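Local coordinates for nicotinate phosphoribosyltransferase (Porphyromonas gingivalis, PDB 2IM5), which probably catalyses the ATP-dependent transfer of the phosphoribosyl group of 5-phospho-alpha-D-ribose 1-diphosphate to nicotinate, giving nicotinate beta-D-ribonucleotide for NAD biosynthesis, at residues Ser307-Arg312 against Gly331-Asn336; Glu146-Lys151 against Asp177-Ile182; Lys23-Ala28 against Ile216-Ala221; Gly30-Ile35 against Tyr114-Trp119. All coordinates share one frame; numbering follows the deposited sequence.

Interaction 1: Ser307-Arg312 against Gly331-Asn336; sequences SLTPQR and GTNLTN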
# COMPACT_ATOMS: atom_id res chain seq x y z
N SER A 307 -10.83 -3.98 0.57
CA SER A 307 -11.86 -3.45 1.47
C SER A 307 -12.51 -4.53 2.32
O SER A 307 -13.72 -4.71 2.28
CB SER A 307 -12.95 -2.74 0.67
OG SER A 307 -12.39 -1.69 -0.10
N LEU A 308 -11.70 -5.23 3.11
CA LEU A 308 -12.22 -6.31 3.93
C LEU A 308 -12.75 -5.93 5.31
O LEU A 308 -12.43 -4.86 5.85
CB LEU A 308 -11.13 -7.37 4.12
CG LEU A 308 -10.59 -8.06 2.87
CD1 LEU A 308 -9.44 -8.96 3.24
CD2 LEU A 308 -11.71 -8.85 2.21
N THR A 309 -13.56 -6.84 5.85
CA THR A 309 -14.11 -6.73 7.19
C THR A 309 -13.79 -8.11 7.75
O THR A 309 -13.60 -9.06 6.99
CB THR A 309 -15.65 -6.55 7.19
OG1 THR A 309 -16.27 -7.74 6.67
CG2 THR A 309 -16.05 -5.35 6.35
N PRO A 310 -13.70 -8.24 9.08
CA PRO A 310 -13.39 -9.56 9.63
C PRO A 310 -14.33 -10.64 9.11
O PRO A 310 -13.90 -11.74 8.74
CB PRO A 310 -13.52 -9.33 11.13
CG PRO A 310 -13.03 -7.91 11.28
CD PRO A 310 -13.71 -7.21 10.13
N GLN A 311 -15.62 -10.32 9.05
CA GLN A 311 -16.60 -11.28 8.57
C GLN A 311 -16.39 -11.68 7.12
O GLN A 311 -16.52 -12.85 6.77
CB GLN A 311 -18.02 -10.73 8.75
CG GLN A 311 -19.12 -11.73 8.39
CD GLN A 311 -18.93 -13.08 9.07
OE1 GLN A 311 -18.74 -13.17 10.29
NE2 GLN A 311 -18.99 -14.15 8.28
N ARG A 312 -16.07 -10.71 6.27
CA ARG A 312 -15.82 -11.01 4.87
C ARG A 312 -14.57 -11.89 4.73
O ARG A 312 -14.50 -12.75 3.85
CB ARG A 312 -15.63 -9.72 4.08
CG ARG A 312 -15.39 -9.95 2.60
CD ARG A 312 -16.67 -10.34 1.87
NE ARG A 312 -17.59 -9.21 1.78
CZ ARG A 312 -18.77 -9.24 1.14
NH1 ARG A 312 -19.17 -10.35 0.53
NH2 ARG A 312 -19.53 -8.15 1.11
N GLY A 331 -7.84 -3.05 6.38
CA GLY A 331 -7.51 -1.65 6.56
C GLY A 331 -8.45 -0.74 7.32
O GLY A 331 -8.53 -0.79 8.55
N THR A 332 -9.16 0.10 6.58
CA THR A 332 -10.06 1.08 7.16
C THR A 332 -11.09 0.55 8.16
O THR A 332 -11.49 1.27 9.08
CB THR A 332 -10.78 1.87 6.03
OG1 THR A 332 -11.25 3.12 6.55
CG2 THR A 332 -11.95 1.08 5.48
N ASN A 333 -11.53 -0.70 8.00
CA ASN A 333 -12.49 -1.27 8.94
C ASN A 333 -11.92 -1.28 10.35
O ASN A 333 -12.66 -1.26 11.33
CB ASN A 333 -12.86 -2.69 8.54
CG ASN A 333 -13.73 -3.38 9.59
OD1 ASN A 333 -13.23 -3.89 10.59
ND2 ASN A 333 -15.04 -3.37 9.36
N LEU A 334 -10.59 -1.31 10.46
CA LEU A 334 -9.93 -1.33 11.76
C LEU A 334 -9.46 0.05 12.22
O LEU A 334 -9.65 0.42 13.37
CB LEU A 334 -8.73 -2.28 11.73
CG LEU A 334 -8.97 -3.77 11.46
CD1 LEU A 334 -7.65 -4.52 11.42
CD2 LEU A 334 -9.86 -4.34 12.55
N THR A 335 -8.85 0.81 11.32
CA THR A 335 -8.30 2.11 11.68
C THR A 335 -9.23 3.32 11.57
O THR A 335 -8.86 4.42 11.98
CB THR A 335 -7.05 2.41 10.83
OG1 THR A 335 -7.45 2.55 9.46
CG2 THR A 335 -6.04 1.26 10.95
N ASN A 336 -10.41 3.12 11.01
CA ASN A 336 -11.35 4.23 10.91
C ASN A 336 -12.77 3.71 11.04
O ASN A 336 -13.52 3.64 10.06
CB ASN A 336 -11.18 4.97 9.58
CG ASN A 336 -11.74 6.37 9.63
OD1 ASN A 336 -12.72 6.63 10.35
ND2 ASN A 336 -11.15 7.28 8.86
O HOH W 1 -10.90 -2.52 5.71
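T309 and N333 bring the two backbones nearest each other, their CA atoms 6.0 Å apart. Each segment contains the start of a helix: T309 is the N-cap of helix 310-320 and G331 that of the short helix 332-335. A water molecule bridges the two segments. It donates to L308 O at 2.8 Å and accepts from N333 N at 3.0 Å, with a weak third bond from G331 N. Within the second segment, G331 O takes both L334 N and T335 N, which reach it from opposite faces of its carbonyl plane. The segments follow neighbouring parallel strands, 301-304 and 325-330, of the barrel-like sheet, and helix 310-320 makes the beta-alpha-beta crossover between them. The contact therefore lies at the C-terminal ends of the strands, the end at which TIM-barrel enzymes generally build their active sites. N333 carries most of the side-chain packing. With CG anti to the backbone N (chi1 173°), its carboxamide extends toward the other segment. CB rests 3.5 Å from L308 O, OD1 meets P310 CD at 3.4 Å, and ND2 faces the methyl of T309, 3.7 Å from CG2. T309 and N333 cross at about a right angle, whereas P310 and N333 come toward each other from opposite directions. T309 divides its branches between two tasks: CG2 packs against N333, while OG1 accepts from R312 N at 3.0 Å and 159°, capping the first turn of the helix. The P310 ring also rests on K151, L154 and M155 of helix 141-157.

Interaction 2: Glu146-Lys151 against Asp177-Ile182; sequences EVTRSK and DRVTDI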
# COMPACT_ATOMS: atom_id res chain seq x y z
N GLU A 146 -14.47 -1.53 22.37
CA GLU A 146 -15.37 -2.66 22.20
C GLU A 146 -15.38 -3.41 20.87
O GLU A 146 -15.24 -4.63 20.85
CB GLU A 146 -16.80 -2.23 22.54
CG GLU A 146 -17.05 -2.09 24.04
CD GLU A 146 -18.43 -1.52 24.36
OE1 GLU A 146 -19.43 -1.97 23.76
OE2 GLU A 146 -18.50 -0.62 25.23
N VAL A 147 -15.55 -2.69 19.77
CA VAL A 147 -15.58 -3.37 18.47
C VAL A 147 -14.23 -3.97 18.07
O VAL A 147 -14.18 -5.01 17.43
CB VAL A 147 -16.05 -2.42 17.33
CG1 VAL A 147 -17.43 -1.87 17.65
CG2 VAL A 147 -15.05 -1.29 17.14
N THR A 148 -13.14 -3.31 18.46
CA THR A 148 -11.82 -3.81 18.12
C THR A 148 -11.58 -5.12 18.87
O THR A 148 -11.04 -6.08 18.31
CB THR A 148 -10.72 -2.79 18.49
OG1 THR A 148 -11.02 -1.53 17.86
CG2 THR A 148 -9.36 -3.27 18.00
N ARG A 149 -11.99 -5.17 20.13
CA ARG A 149 -11.82 -6.39 20.90
C ARG A 149 -12.63 -7.51 20.26
O ARG A 149 -12.14 -8.62 20.09
CB ARG A 149 -12.28 -6.19 22.35
CG ARG A 149 -12.28 -7.49 23.13
CD ARG A 149 -12.62 -7.31 24.60
NE ARG A 149 -12.66 -8.61 25.28
CZ ARG A 149 -12.88 -8.78 26.58
NH1 ARG A 149 -13.09 -7.73 27.37
NH2 ARG A 149 -12.89 -10.00 27.09
N SER A 150 -13.87 -7.21 19.87
CA SER A 150 -14.72 -8.21 19.25
C SER A 150 -14.10 -8.73 17.98
O SER A 150 -14.09 -9.94 17.74
CB SER A 150 -16.10 -7.63 18.94
OG SER A 150 -16.73 -7.19 20.13
N LYS A 151 -13.61 -7.82 17.15
CA LYS A 151 -12.97 -8.21 15.89
C LYS A 151 -11.77 -9.12 16.15
O LYS A 151 -11.61 -10.14 15.50
CB LYS A 151 -12.54 -6.96 15.12
CG LYS A 151 -13.69 -6.11 14.63
CD LYS A 151 -13.19 -4.79 14.05
CE LYS A 151 -14.34 -3.91 13.63
NZ LYS A 151 -13.87 -2.58 13.17
N ASP A 177 -2.97 3.52 16.74
CA ASP A 177 -2.10 3.06 17.82
C ASP A 177 -2.87 2.20 18.82
O ASP A 177 -2.46 1.09 19.15
CB ASP A 177 -1.49 4.26 18.54
CG ASP A 177 -0.38 3.87 19.50
OD1 ASP A 177 -0.37 2.73 19.99
OD2 ASP A 177 0.50 4.71 19.77
N ARG A 178 -3.98 2.73 19.32
CA ARG A 178 -4.79 2.00 20.30
C ARG A 178 -5.41 0.74 19.70
O ARG A 178 -5.45 -0.30 20.36
CB ARG A 178 -5.89 2.91 20.86
CG ARG A 178 -6.77 2.25 21.92
CD ARG A 178 -5.93 1.57 23.00
NE ARG A 178 -6.76 0.82 23.94
CZ ARG A 178 -6.29 -0.06 24.82
NH1 ARG A 178 -4.99 -0.30 24.89
NH2 ARG A 178 -7.12 -0.69 25.63
N VAL A 179 -5.90 0.83 18.47
CA VAL A 179 -6.51 -0.32 17.80
C VAL A 179 -5.49 -1.45 17.66
O VAL A 179 -5.82 -2.62 17.86
CB VAL A 179 -7.05 0.07 16.40
CG1 VAL A 179 -7.36 -1.19 15.59
CG2 VAL A 179 -8.32 0.91 16.55
N THR A 180 -4.26 -1.09 17.31
CA THR A 180 -3.19 -2.07 17.16
C THR A 180 -2.91 -2.72 18.51
O THR A 180 -2.71 -3.93 18.60
CB THR A 180 -1.89 -1.40 16.66
OG1 THR A 180 -2.13 -0.82 15.38
CG2 THR A 180 -0.76 -2.42 16.56
N ASP A 181 -2.90 -1.91 19.56
CA ASP A 181 -2.66 -2.41 20.91
C ASP A 181 -3.73 -3.41 21.33
O ASP A 181 -3.42 -4.47 21.88
CB ASP A 181 -2.65 -1.25 21.91
CG ASP A 181 -1.99 -1.61 23.21
OD1 ASP A 181 -2.10 -2.78 23.63
OD2 ASP A 181 -1.36 -0.72 23.83
N ILE A 182 -4.98 -3.08 21.06
CA ILE A 182 -6.09 -3.95 21.40
C ILE A 182 -6.06 -5.26 20.62
O ILE A 182 -6.25 -6.34 21.18
CB ILE A 182 -7.44 -3.25 21.15
CG1 ILE A 182 -7.55 -2.01 22.04
CG2 ILE A 182 -8.59 -4.21 21.41
CD1 ILE A 182 -8.74 -1.13 21.73
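T148 projects from helix 146-151 straight at I182 and V179 of helix 177-182, and its methyl is the centre of the contact. The T148 side chain has CG2 anti to the backbone N (chi1 -55°, measured to OG1), which sends the methyl across the interface. There CG2 touches I182 CG2 at 3.6 Å and V179 O at the same distance, with V179 CG1 slightly farther off at 3.8 Å. Its hydroxyl turns back along its own helix and bonds to V144 O, so the face offered to the partner is largely apolar. I182 crosses T148 at about a right angle; its CG2 also reaches backbone, lying 3.8 Å from R149 N, while its CG1 lies over one face of the R178 guanidinium, toward the rim. V179 contributes both methyls, one beside each branch of T148. The axes of the two segments come within 9.4 Å, and the segments run in roughly the same direction, at a signed crossing angle of -38°. R178 adds a polar tie at the margin through a salt bridge to E145 of helix 141-157. On the other side of helix 173-186, T180 packs on L199 and H203 of helix 197-203, placing this helix between helices 141-157 and 197-203.

Interaction 3: Lys23-Ala28 against Ile216-Ala221; sequences KLFPRA and IQFHGA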
# COMPACT_ATOMS: atom_id res chain seq x y z
N LYS A 23 18.25 1.26 -5.59
CA LYS A 23 19.25 0.34 -6.12
C LYS A 23 19.25 0.28 -7.63
O LYS A 23 20.29 0.47 -8.26
CB LYS A 23 19.03 -1.07 -5.60
CG LYS A 23 20.04 -2.07 -6.19
CD LYS A 23 19.75 -3.51 -5.85
CE LYS A 23 20.87 -4.41 -6.38
NZ LYS A 23 20.59 -5.85 -6.19
N LEU A 24 18.09 0.01 -8.21
CA LEU A 24 17.98 -0.14 -9.66
C LEU A 24 17.64 1.09 -10.49
O LEU A 24 18.01 1.14 -11.66
CB LEU A 24 16.98 -1.26 -9.98
CG LEU A 24 17.29 -2.65 -9.39
CD1 LEU A 24 16.12 -3.59 -9.73
CD2 LEU A 24 18.61 -3.20 -9.98
N PHE A 25 16.94 2.06 -9.91
CA PHE A 25 16.55 3.26 -10.66
C PHE A 25 16.82 4.56 -9.89
O PHE A 25 15.94 5.40 -9.75
CB PHE A 25 15.06 3.18 -11.00
CG PHE A 25 14.68 1.90 -11.68
CD1 PHE A 25 15.06 1.64 -12.99
CD2 PHE A 25 13.98 0.92 -10.98
CE1 PHE A 25 14.76 0.42 -13.61
CE2 PHE A 25 13.67 -0.31 -11.58
CZ PHE A 25 14.06 -0.56 -12.90
N PRO A 26 18.06 4.74 -9.40
CA PRO A 26 18.42 5.94 -8.64
C PRO A 26 18.33 7.27 -9.39
O PRO A 26 18.40 8.33 -8.77
CB PRO A 26 19.84 5.62 -8.16
CG PRO A 26 20.41 4.86 -9.32
CD PRO A 26 19.25 3.91 -9.67
N ARG A 27 18.18 7.22 -10.71
CA ARG A 27 18.09 8.45 -11.50
C ARG A 27 16.65 8.74 -11.93
O ARG A 27 16.38 9.79 -12.51
CB ARG A 27 18.96 8.35 -12.75
CG ARG A 27 20.45 8.22 -12.49
CD ARG A 27 21.22 8.27 -13.80
NE ARG A 27 22.63 8.59 -13.58
CZ ARG A 27 23.55 7.70 -13.21
NH1 ARG A 27 23.20 6.43 -13.03
NH2 ARG A 27 24.80 8.08 -13.01
N ALA A 28 15.75 7.82 -11.65
CA ALA A 28 14.36 7.99 -12.05
C ALA A 28 13.65 9.12 -11.32
O ALA A 28 13.96 9.44 -10.17
CB ALA A 28 13.60 6.68 -11.85
N ILE A 216 4.98 -1.96 -10.32
CA ILE A 216 4.62 -2.55 -11.61
C ILE A 216 4.33 -1.44 -12.63
O ILE A 216 4.75 -1.51 -13.78
CB ILE A 216 3.35 -3.42 -11.52
CG1 ILE A 216 3.47 -4.42 -10.37
CG2 ILE A 216 3.12 -4.14 -12.83
CD1 ILE A 216 4.59 -5.38 -10.52
N GLN A 217 3.59 -0.43 -12.19
CA GLN A 217 3.23 0.70 -13.05
C GLN A 217 4.46 1.43 -13.59
O GLN A 217 4.48 1.87 -14.74
CB GLN A 217 2.37 1.67 -12.27
CG GLN A 217 0.98 1.15 -11.97
CD GLN A 217 0.18 2.15 -11.16
OE1 GLN A 217 0.38 2.30 -9.96
NE2 GLN A 217 -0.72 2.87 -11.83
N PHE A 218 5.48 1.58 -12.75
CA PHE A 218 6.71 2.23 -13.18
C PHE A 218 7.28 1.43 -14.34
O PHE A 218 7.65 1.99 -15.37
CB PHE A 218 7.72 2.28 -12.03
CG PHE A 218 9.08 2.77 -12.44
CD1 PHE A 218 9.29 4.12 -12.73
CD2 PHE A 218 10.15 1.89 -12.54
CE1 PHE A 218 10.55 4.58 -13.13
CE2 PHE A 218 11.41 2.34 -12.93
CZ PHE A 218 11.61 3.68 -13.23
N HIS A 219 7.32 0.10 -14.17
CA HIS A 219 7.86 -0.78 -15.21
C HIS A 219 7.01 -0.73 -16.48
O HIS A 219 7.54 -0.83 -17.58
CB HIS A 219 7.96 -2.21 -14.67
CG HIS A 219 9.07 -2.41 -13.69
ND1 HIS A 219 10.31 -2.89 -14.06
CD2 HIS A 219 9.15 -2.15 -12.36
CE1 HIS A 219 11.11 -2.91 -13.00
NE2 HIS A 219 10.43 -2.46 -11.96
N GLY A 220 5.70 -0.57 -16.32
CA GLY A 220 4.84 -0.51 -17.48
C GLY A 220 5.10 0.76 -18.28
O GLY A 220 5.10 0.75 -19.51
N ALA A 221 5.34 1.86 -17.58
CA ALA A 221 5.59 3.14 -18.23
C ALA A 221 6.95 3.17 -18.93
O ALA A 221 7.08 3.73 -20.01
CB ALA A 221 5.51 4.26 -17.21
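F25 and F218 make the main aromatic contact, an edge-to-face pair with ring centroids 4.8 Å apart and planes at 63°. F218 supplies the edge: its CE2 sits over the centre of the F25 ring, 3.5 Å from F25 CG, while L24 CB lies against the rim of the opposite face. F25 is thus held between its own chain neighbour and the incoming phenylalanine. F218 reaches that far because CG is anti to the backbone N (chi1 172°), carrying the ring outward from helix 213-223. A second aromatic pair uses F25 in the other role. Its edge is turned toward the face of the H219 ring in an offset T-shaped arrangement, centroids 5.5 Å apart and planes nearly perpendicular at 80°. H219 in turn meets W215 edge-to-face, which extends the chain of rings along the helix.

Apolar contacts add to this: A28 CB lies 3.9 Å from F218 CZ, and C354 of strand 347-355 also touches the F218 ring. F25, the first residue to leave helical geometry after helix 12-24, and A28, which both touch F218, are the first and last residues of a type I beta turn, with A28 N bonded to F25 O at 3.1 Å.

D235 of helix 228-240 packs on both F25 and H219. F25, F218 and H219 form a buried aromatic cluster that joins the N-terminal domain to the barrel-related domain of this phosphoribosyltransferase; the helix that bears F218 and H219 starts at H213, the predicted site of autophosphorylation, unmodified here.

Interaction 4: Gly30-Ile35 against Tyr114-Trp119; sequences GEFRFI and YRVTLW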
# COMPACT_ATOMS: atom_id res chain seq x y z
N GLY A 30 9.61 10.89 -10.64
CA GLY A 30 8.21 10.53 -10.63
C GLY A 30 7.37 11.66 -10.08
O GLY A 30 7.88 12.54 -9.38
N GLU A 31 6.09 11.66 -10.43
CA GLU A 31 5.16 12.65 -9.91
C GLU A 31 3.96 11.92 -9.35
O GLU A 31 3.28 11.18 -10.07
CB GLU A 31 4.66 13.63 -10.98
CG GLU A 31 3.66 14.63 -10.37
CD GLU A 31 3.00 15.55 -11.38
OE1 GLU A 31 2.25 15.06 -12.26
OE2 GLU A 31 3.22 16.78 -11.29
N PHE A 32 3.70 12.13 -8.06
CA PHE A 32 2.56 11.53 -7.40
C PHE A 32 1.46 12.58 -7.33
O PHE A 32 1.73 13.76 -7.06
CB PHE A 32 2.94 11.08 -5.99
CG PHE A 32 3.71 9.78 -5.95
CD1 PHE A 32 3.06 8.58 -5.67
CD2 PHE A 32 5.08 9.76 -6.21
CE1 PHE A 32 3.76 7.37 -5.66
CE2 PHE A 32 5.79 8.56 -6.20
CZ PHE A 32 5.12 7.36 -5.93
N ARG A 33 0.23 12.17 -7.58
CA ARG A 33 -0.89 13.10 -7.52
C ARG A 33 -1.97 12.64 -6.55
O ARG A 33 -2.41 11.49 -6.59
CB ARG A 33 -1.51 13.29 -8.91
CG ARG A 33 -0.58 14.01 -9.87
CD ARG A 33 -1.29 14.35 -11.16
NE ARG A 33 -0.37 14.94 -12.13
CZ ARG A 33 -0.72 15.37 -13.33
NH1 ARG A 33 -1.98 15.30 -13.73
NH2 ARG A 33 0.21 15.87 -14.15
N PHE A 34 -2.37 13.55 -5.68
CA PHE A 34 -3.42 13.29 -4.70
C PHE A 34 -4.75 13.32 -5.44
O PHE A 34 -4.95 14.15 -6.32
CB PHE A 34 -3.41 14.38 -3.64
CG PHE A 34 -4.62 14.38 -2.75
CD1 PHE A 34 -4.67 13.56 -1.63
CD2 PHE A 34 -5.71 15.20 -3.04
CE1 PHE A 34 -5.80 13.56 -0.80
CE2 PHE A 34 -6.83 15.20 -2.22
CZ PHE A 34 -6.88 14.38 -1.09
N ILE A 35 -5.65 12.41 -5.10
CA ILE A 35 -6.96 12.37 -5.73
C ILE A 35 -8.04 12.13 -4.69
O ILE A 35 -8.05 11.10 -4.00
CB ILE A 35 -7.08 11.24 -6.79
CG1 ILE A 35 -5.93 11.30 -7.80
CG2 ILE A 35 -8.42 11.35 -7.50
CD1 ILE A 35 -5.92 12.56 -8.64
N TYR A 114 12.94 7.53 -5.83
CA TYR A 114 13.27 6.88 -4.57
C TYR A 114 12.99 7.81 -3.40
O TYR A 114 12.75 7.36 -2.28
CB TYR A 114 14.73 6.38 -4.56
CG TYR A 114 15.79 7.45 -4.46
CD1 TYR A 114 16.20 7.96 -3.22
CD2 TYR A 114 16.38 7.96 -5.61
CE1 TYR A 114 17.17 8.96 -3.13
CE2 TYR A 114 17.35 8.96 -5.54
CZ TYR A 114 17.75 9.45 -4.30
OH TYR A 114 18.71 10.43 -4.24
N ARG A 115 13.01 9.12 -3.65
CA ARG A 115 12.73 10.09 -2.60
C ARG A 115 11.24 10.37 -2.44
O ARG A 115 10.68 10.17 -1.36
CB ARG A 115 13.43 11.42 -2.89
CG ARG A 115 14.94 11.42 -2.78
CD ARG A 115 15.45 12.86 -2.88
NE ARG A 115 14.93 13.66 -1.78
CZ ARG A 115 15.45 13.69 -0.55
NH1 ARG A 115 16.53 12.97 -0.27
NH2 ARG A 115 14.87 14.40 0.40
N VAL A 116 10.58 10.82 -3.51
CA VAL A 116 9.17 11.18 -3.43
C VAL A 116 8.17 10.06 -3.15
O VAL A 116 7.05 10.32 -2.72
CB VAL A 116 8.70 11.97 -4.67
CG1 VAL A 116 9.59 13.21 -4.84
CG2 VAL A 116 8.73 11.11 -5.91
N THR A 117 8.55 8.81 -3.39
CA THR A 117 7.62 7.73 -3.11
C THR A 117 7.31 7.69 -1.61
O THR A 117 6.24 7.27 -1.19
CB THR A 117 8.19 6.36 -3.56
OG1 THR A 117 7.18 5.36 -3.40
CG2 THR A 117 9.41 5.98 -2.73
N LEU A 118 8.26 8.16 -0.79
CA LEU A 118 8.09 8.17 0.66
C LEU A 118 7.03 9.16 1.18
O LEU A 118 6.61 9.06 2.32
CB LEU A 118 9.44 8.46 1.33
CG LEU A 118 10.58 7.52 0.94
CD1 LEU A 118 11.87 7.95 1.64
CD2 LEU A 118 10.23 6.07 1.30
N TRP A 119 6.61 10.11 0.34
CA TRP A 119 5.60 11.09 0.73
C TRP A 119 4.17 10.54 0.81
O TRP A 119 3.39 10.96 1.66
CB TRP A 119 5.56 12.27 -0.26
CG TRP A 119 6.67 13.28 -0.14
CD1 TRP A 119 7.64 13.53 -1.07
CD2 TRP A 119 6.88 14.22 0.92
NE1 TRP A 119 8.43 14.57 -0.65
CE2 TRP A 119 7.99 15.02 0.56
CE3 TRP A 119 6.22 14.47 2.14
CZ2 TRP A 119 8.47 16.05 1.38
CZ3 TRP A 119 6.70 15.50 2.95
CH2 TRP A 119 7.81 16.28 2.57
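This is a buried, mainly apolar contact between a sheet strand and a helical turn: F32, on strand 29-36 of the antiparallel sheet, packs against V116 and T117 of the helical segment 114-119. The nearest backbone approach pairs G30 with V116, CA atoms 7.3 Å apart. F32 provides the large surface. V116 CG2 comes to the ring edge near its plane, 3.9 Å from F32 CD2, and also lies 3.8 Å from G30 O. V116 turns this methyl to both partners by holding it between its backbone N and carbonyl carbon (chi1 -56°, measured to CG1). Farther out along the ring, F32 CE2 meets the backbone at T117 CA, 3.7 Å away. The T117 side chain runs alongside the ring and points the same way, with OG1 3.8 Å from F32 CZ; this hydroxyl has its hydrogen-bonding partner in E214. L351 of the adjoining strand also touches F32. E31 points away from the helical segment and is gripped side-on by R33, whose NE and NH2 both bond to OE1, at 2.6 and 2.9 Å. R33 also makes a cation-pi contact with W352. The strand therefore has one apolar face under the helical turn and one charged face, an arrangement that belongs to the five-stranded antiparallel sheet in which N-terminal strands pair with strand 347-355 from late in the chain, joined through T117 and E214 to the start of helix 213-223.

Interactions 1 and 2 lie on the same side of the chain's centre and touch: K151 NZ meets N333 O at 2.6 Å, so helix 141-157 serves both. Interactions 3 and 4 lie on the opposite side, their centres about 13 Å apart, and share the continuous run from helix 12-24 into strand 29-36; P26 O and Y114 CE2 meet at 3.5 Å. Interactions 3 and 4 are wholly buried, one built of aromatic rings between domains, the other of one ring against a valine methyl and a threonine's backbone and side chain. Interaction 2 is a buried helix pair with an exposed margin. Interaction 1, only partly buried at strand ends, alone includes a bridging water among its contacts.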